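Local atomic coordinates of probable dipeptidase (Pseudomonas aeruginosa, PDB entry 3B40), a protein that probably acts as a metal-dependent dipeptidase of the membrane dipeptidase (M19) family, hydrolysing dipeptides. Residues Val261-Phe267 and His353-Asp359. The protein carries 11 engineered substitutions. Coordinates in Å, arbitrary orientation, origin at the centre of the assembly. Residue numbers count along the deposited sequence, not the author numbering.
Sequences VIQVVGF and HVGISSD. With CD (cadmium ion), chain C.
Adjacent parallel strands in a TIM-barrel protein illustrate how a barrel wall is built: strands 261-265 and 354-357 run in the same direction, their axes 3.8 Å apart at closest approach and inclined by 36°, and a largely helical excursion joins them. The register pairs Ile262 with Val354, Gln263 with Gly355, Val264 with Ile356 and Val265 with Ser357 (CA-CA 4.0-4.9 Å), all in extended conformation.

Five backbone hydrogen bonds form the parallel ladder: Ile262 N to His353 O (2.8 Å), Gly355 N to Ile262 O (2.9 Å), Val264 N to Gly355 O (3.0 Å), Ser357 N to Val264 O (3.0 Å) and Gly266 N to Ser357 O (2.9 Å). CA-H...O contacts supplement them, including Val265 CA to Ser357 O at 3.3 Å. After strand 261-265, Gly266, donor of the last rung, centres an inverse gamma turn.

Side chains alternate between two faces. Ile262, Val264, Val354 and Ile356 share one, where Val264 CG2 meets Val354 CG1 at 3.8 Å and helices 335-349 and 389-409 pack. Gln263, Val265 and Ser357 occupy the other. Gln263, with chi1 m, folds over Gly355, bringing OE1 to 3.5 Å from Gly355 CA, where a CB would clash. Ser357 (chi1 p) hydrogen-bonds through OG to Ser233 O of strand 230-235, the other neighbour of strand 261-265; Gln263 O, 3.2 Å from Ser357 OG, may compete for this proton.

Past strand 354-357, Asp359 CB lies 3.7 Å from Val265 CG2. At the opposite end, His353 ND1 is held by Gly260 O, while His353 NE2 binds a cadmium ion at 2.3 Å, four waters completing its observed coordination.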
# COMPACT_ATOMS: atom_id res chain seq x y z
N VAL A 261 6.73 -9.80 -6.59
CA VAL A 261 6.17 -10.18 -5.28
C VAL A 261 4.83 -9.53 -5.01
O VAL A 261 4.64 -8.36 -5.32
CB VAL A 261 7.15 -9.85 -4.05
CG1 VAL A 261 6.60 -10.42 -2.77
CG2 VAL A 261 8.55 -10.41 -4.27
N ILE A 262 3.92 -10.30 -4.41
CA ILE A 262 2.62 -9.79 -3.98
C ILE A 262 2.69 -9.60 -2.47
O ILE A 262 2.78 -10.57 -1.72
CB ILE A 262 1.47 -10.76 -4.37
CG1 ILE A 262 1.44 -10.90 -5.90
CG2 ILE A 262 0.11 -10.22 -3.89
CD1 ILE A 262 1.14 -12.27 -6.36
N GLN A 263 2.71 -8.35 -2.05
CA GLN A 263 2.86 -8.06 -0.62
C GLN A 263 1.45 -7.95 -0.05
O GLN A 263 0.79 -6.93 -0.21
CB GLN A 263 3.69 -6.79 -0.40
CG GLN A 263 5.12 -6.88 -0.98
CD GLN A 263 6.17 -7.41 -0.00
OE1 GLN A 263 7.05 -8.18 -0.39
NE2 GLN A 263 6.09 -6.99 1.26
N VAL A 264 1.01 -9.01 0.62
CA VAL A 264 -0.38 -9.16 1.09
C VAL A 264 -0.70 -8.21 2.23
O VAL A 264 -0.02 -8.22 3.26
CB VAL A 264 -0.68 -10.62 1.55
CG1 VAL A 264 -2.11 -10.74 2.10
CG2 VAL A 264 -0.46 -11.62 0.39
N VAL A 265 -1.75 -7.43 2.06
CA VAL A 265 -1.98 -6.29 2.91
C VAL A 265 -2.99 -6.57 4.04
O VAL A 265 -4.07 -7.11 3.79
CB VAL A 265 -2.43 -5.03 2.08
CG1 VAL A 265 -3.81 -5.25 1.45
CG2 VAL A 265 -2.45 -3.79 2.94
N GLY A 266 -2.64 -6.15 5.25
CA GLY A 266 -3.55 -6.23 6.41
C GLY A 266 -4.61 -5.13 6.40
O GLY A 266 -4.71 -4.34 7.36
N PHE A 267 -5.37 -5.05 5.31
CA PHE A 267 -6.45 -4.07 5.21
C PHE A 267 -7.79 -4.79 5.43
O PHE A 267 -8.20 -5.62 4.59
CB PHE A 267 -6.43 -3.29 3.89
CG PHE A 267 -7.27 -2.05 3.93
CD1 PHE A 267 -6.70 -0.80 4.17
CD2 PHE A 267 -8.65 -2.13 3.77
CE1 PHE A 267 -7.48 0.33 4.24
CE2 PHE A 267 -9.44 -0.99 3.83
CZ PHE A 267 -8.86 0.25 4.07
N HIS A 353 7.15 -15.64 -3.92
CA HIS A 353 6.53 -14.49 -4.57
C HIS A 353 5.50 -13.78 -3.74
O HIS A 353 4.64 -13.04 -4.28
CB HIS A 353 5.92 -14.93 -5.91
CG HIS A 353 6.94 -15.46 -6.85
ND1 HIS A 353 7.82 -14.64 -7.51
CD2 HIS A 353 7.30 -16.73 -7.16
CE1 HIS A 353 8.64 -15.37 -8.24
NE2 HIS A 353 8.34 -16.64 -8.05
N VAL A 354 5.61 -14.00 -2.42
CA VAL A 354 4.69 -13.41 -1.46
C VAL A 354 5.43 -12.62 -0.34
O VAL A 354 6.53 -12.99 0.11
CB VAL A 354 3.69 -14.49 -0.87
CG1 VAL A 354 2.56 -13.83 -0.05
CG2 VAL A 354 3.05 -15.32 -1.99
N GLY A 355 4.79 -11.54 0.10
CA GLY A 355 5.31 -10.70 1.21
C GLY A 355 4.14 -10.20 2.04
O GLY A 355 3.05 -10.72 1.92
N ILE A 356 4.38 -9.16 2.84
CA ILE A 356 3.41 -8.72 3.85
C ILE A 356 3.47 -7.21 3.89
O ILE A 356 4.53 -6.61 3.73
CB ILE A 356 3.76 -9.28 5.30
CG1 ILE A 356 3.90 -10.81 5.28
CG2 ILE A 356 2.68 -8.84 6.34
CD1 ILE A 356 4.57 -11.41 6.55
N SER A 357 2.32 -6.58 4.11
CA SER A 357 2.25 -5.11 4.23
C SER A 357 1.07 -4.79 5.11
O SER A 357 0.19 -5.62 5.24
CB SER A 357 2.15 -4.43 2.88
OG SER A 357 0.96 -4.76 2.20
N SER A 358 1.06 -3.60 5.71
CA SER A 358 -0.01 -3.19 6.65
C SER A 358 -1.06 -2.22 6.14
O SER A 358 -2.26 -2.33 6.49
CB SER A 358 0.63 -2.55 7.87
OG SER A 358 1.46 -1.47 7.52
N ASP A 359 -0.61 -1.28 5.32
CA ASP A 359 -1.38 -0.07 4.98
C ASP A 359 -1.57 0.77 6.25
O ASP A 359 -2.52 1.53 6.36
CB ASP A 359 -2.72 -0.38 4.33
CG ASP A 359 -3.01 0.49 3.08
OD1 ASP A 359 -2.34 1.54 2.85
OD2 ASP A 359 -3.95 0.12 2.32
CD CD C . 9.68 -18.33 -8.83
O HOH W 1 11.69 -16.55 -9.27
O HOH W 2 11.51 -18.06 -7.42
O HOH W 3 8.14 -18.59 -10.77
O HOH W 4 8.34 -20.02 -7.67